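Local coordinates for hypothetical leucine rich repeat protein (Pseudoflavonifractor capillosus, PDB 4OJU) that is of unknown function but, as a BspA-type leucine-rich repeat protein that binds magnesium ions, probably serves in protein binding, at residues I101-L106 against D127-W132. Numbering follows the deposited sequence.
Sequences IYINEL and DNPFRW
Two backbone hydrogen bonds join neighbouring, parallel-running turns of the leucine-rich repeat solenoid. D127 N donates to I103 O at 3.0 Å, almost along the C=O axis, and so continues the pairing of strands 102-103 and 125-127. Beyond the strand ends, L106 N reaches N128 O at 2.9 Å, from above the carbonyl plane and less straight (N-H...O 147°). Between the two bonds E105 CA points its hydrogen at D127 O, a CA-H...O contact of 3.1 Å. One water links the E105 backbone N-H to the N104 and D127 side chains, donating to N104 OD1 and, at 2.5 Å, to D127 OD2. These two side chains run alongside each other in the same direction, amide and carboxylate planes nearly perpendicular, with N104 OD1 and D127 OD2 4.1 Å apart. N104 ND2 bonds I80 O of the preceding turn, E105 OE2 pairs with R82, and D127 OD1 takes T138 of a third subunit, whose strand extends the sheet in antiparallel fashion.

On the inner side, I103 CG2, anti to its backbone N, meets P129 CB at 3.6 Å, the two side chains crossing at about a right angle. CD2 of L106 touches R131 CB (3.5 Å) and, obliquely, CZ3 of W132. R131, extended from CG to NE, lays CG over the centre of that indole, and its guanidinium forms a salt bridge with D112 of a second subunit. The N-H groups of D127 and L106 are thus satisfied by carbonyls of the adjoining turn, and E105 N by the water. E105 belongs to a magnesium site seen in this protein, without an ion in this chain; R82 probably offsets its charge, while the water and T138 would stabilise the D127 carboxylate.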
loop_
_atom_site.group_PDB
_atom_site.type_symbol
_atom_site.label_atom_id
_atom_site.label_comp_id
_atom_site.label_asym_id
_atom_site.label_seq_id
_atom_site.Cartn_x
_atom_site.Cartn_y
_atom_site.Cartn_z
ATOM N N ILE A 101 -22.974 -6.576 -5.804
ATOM C CA ILE A 101 -22.862 -5.298 -6.516
ATOM C C ILE A 101 -21.774 -4.416 -5.902
ATOM O O ILE A 101 -21.048 -3.745 -6.640
ATOM C CB ILE A 101 -24.233 -4.548 -6.516
ATOM C CG1 ILE A 101 -25.406 -5.421 -7.057
ATOM C CG2 ILE A 101 -24.156 -3.194 -7.258
ATOM C CD1 ILE A 101 -25.317 -5.873 -8.564
ATOM N N TYR A 102 -21.716 -4.366 -4.561
ATOM C CA TYR A 102 -20.825 -3.475 -3.836
ATOM C C TYR A 102 -19.909 -4.169 -2.859
ATOM O O TYR A 102 -20.340 -5.021 -2.098
ATOM C CB TYR A 102 -21.657 -2.469 -3.020
ATOM C CG TYR A 102 -22.609 -1.653 -3.845
ATOM C CD1 TYR A 102 -22.140 -0.679 -4.721
ATOM C CD2 TYR A 102 -23.986 -1.851 -3.757
ATOM C CE1 TYR A 102 -23.017 0.070 -5.502
ATOM C CE2 TYR A 102 -24.875 -1.076 -4.501
ATOM C CZ TYR A 102 -24.385 -0.134 -5.390
ATOM O OH TYR A 102 -25.258 0.598 -6.163
ATOM N N ILE A 103 -18.654 -3.745 -2.833
ATOM C CA ILE A 103 -17.663 -4.176 -1.854
ATOM C C ILE A 103 -17.230 -2.902 -1.165
ATOM O O ILE A 103 -16.597 -2.042 -1.800
ATOM C CB ILE A 103 -16.487 -5.005 -2.417
ATOM C CG1 ILE A 103 -17.013 -6.189 -3.290
ATOM C CG2 ILE A 103 -15.629 -5.512 -1.216
ATOM C CD1 ILE A 103 -15.891 -7.091 -3.984
ATOM N N ASN A 104 -17.658 -2.731 0.094
ATOM C CA ASN A 104 -17.406 -1.504 0.845
ATOM C C ASN A 104 -15.994 -1.413 1.332
ATOM O O ASN A 104 -15.225 -2.366 1.267
ATOM C CB ASN A 104 -18.376 -1.340 2.005
ATOM C CG ASN A 104 -19.702 -0.822 1.526
ATOM O OD1 ASN A 104 -19.900 0.373 1.362
ATOM N ND2 ASN A 104 -20.593 -1.704 1.188
ATOM N N GLU A 105 -15.652 -0.230 1.826
ATOM C CA GLU A 105 -14.309 0.114 2.222
ATOM C C GLU A 105 -13.693 -0.911 3.179
ATOM O O GLU A 105 -14.319 -1.341 4.156
ATOM C CB GLU A 105 -14.288 1.537 2.796
ATOM C CG GLU A 105 -13.987 1.710 4.270
ATOM C CD GLU A 105 -14.057 3.145 4.762
ATOM O OE1 GLU A 105 -13.978 4.079 3.932
ATOM O OE2 GLU A 105 -14.202 3.334 5.986
ATOM N N LEU A 106 -12.458 -1.316 2.866
ATOM C CA LEU A 106 -11.640 -2.169 3.707
ATOM C C LEU A 106 -12.300 -3.525 4.050
ATOM O O LEU A 106 -11.943 -4.140 5.061
ATOM C CB LEU A 106 -11.302 -1.397 5.002
ATOM C CG LEU A 106 -10.631 -0.032 4.858
ATOM C CD1 LEU A 106 -10.581 0.694 6.214
ATOM C CD2 LEU A 106 -9.247 -0.201 4.317
ATOM N N ASP A 127 -14.817 0.111 -2.937
ATOM C CA ASP A 127 -14.133 1.158 -2.137
ATOM C C ASP A 127 -12.944 0.472 -1.454
ATOM O O ASP A 127 -13.201 -0.389 -0.627
ATOM C CB ASP A 127 -15.112 1.762 -1.103
ATOM C CG ASP A 127 -16.411 2.296 -1.681
ATOM O OD1 ASP A 127 -16.511 2.409 -2.902
ATOM O OD2 ASP A 127 -17.334 2.577 -0.899
ATOM N N ASN A 128 -11.661 0.745 -1.870
ATOM C CA ASN A 128 -10.399 0.055 -1.450
ATOM C C ASN A 128 -10.620 -1.057 -0.391
ATOM O O ASN A 128 -10.419 -0.860 0.808
ATOM C CB ASN A 128 -9.286 0.998 -1.004
ATOM C CG ASN A 128 -7.933 0.304 -0.921
ATOM O OD1 ASN A 128 -7.780 -0.912 -1.156
ATOM N ND2 ASN A 128 -6.912 1.055 -0.620
ATOM N N PRO A 129 -11.060 -2.245 -0.844
ATOM C CA PRO A 129 -11.347 -3.326 0.112
ATOM C C PRO A 129 -10.104 -4.089 0.553
ATOM O O PRO A 129 -10.201 -4.868 1.478
ATOM C CB PRO A 129 -12.263 -4.271 -0.699
ATOM C CG PRO A 129 -12.657 -3.463 -1.970
ATOM C CD PRO A 129 -11.440 -2.644 -2.217
ATOM N N PHE A 130 -8.973 -3.935 -0.134
ATOM C CA PHE A 130 -7.796 -4.775 0.097
ATOM C C PHE A 130 -6.613 -4.060 0.749
ATOM O O PHE A 130 -5.523 -4.641 0.831
ATOM C CB PHE A 130 -7.378 -5.367 -1.253
ATOM C CG PHE A 130 -8.576 -5.879 -2.043
ATOM C CD1 PHE A 130 -9.320 -6.963 -1.588
ATOM C CD2 PHE A 130 -8.921 -5.308 -3.265
ATOM C CE1 PHE A 130 -10.422 -7.431 -2.311
ATOM C CE2 PHE A 130 -10.019 -5.778 -3.986
ATOM C CZ PHE A 130 -10.765 -6.830 -3.498
ATOM N N ARG A 131 -6.832 -2.842 1.275
ATOM C CA ARG A 131 -5.766 -2.073 1.927
ATOM C C ARG A 131 -5.086 -2.903 3.013
ATOM O O ARG A 131 -5.779 -3.595 3.767
ATOM C CB ARG A 131 -6.313 -0.773 2.531
ATOM C CG ARG A 131 -5.215 0.259 2.842
ATOM C CD ARG A 131 -5.852 1.595 3.142
ATOM N NE ARG A 131 -4.871 2.598 3.551
ATOM C CZ ARG A 131 -5.182 3.839 3.923
ATOM N NH1 ARG A 131 -6.441 4.250 3.898
ATOM N NH2 ARG A 131 -4.233 4.681 4.300
ATOM N N TRP A 132 -3.731 -2.874 3.044
ATOM C CA TRP A 132 -2.852 -3.562 4.011
ATOM C C TRP A 132 -2.839 -5.086 3.836
ATOM O O TRP A 132 -2.130 -5.764 4.577
ATOM C CB TRP A 132 -3.194 -3.209 5.494
ATOM C CG TRP A 132 -3.351 -1.741 5.753
ATOM C CD1 TRP A 132 -2.443 -0.760 5.493
ATOM C CD2 TRP A 132 -4.522 -1.082 6.259
ATOM N NE1 TRP A 132 -2.972 0.471 5.816
ATOM C CE2 TRP A 132 -4.240 0.302 6.300
ATOM C CE3 TRP A 132 -5.777 -1.532 6.713
ATOM C CZ2 TRP A 132 -5.182 1.247 6.728
ATOM C CZ3 TRP A 132 -6.685 -0.599 7.194
ATOM C CH2 TRP A 132 -6.391 0.777 7.180
HETATM O O HOH W 1 -17.601 1.857 1.450
#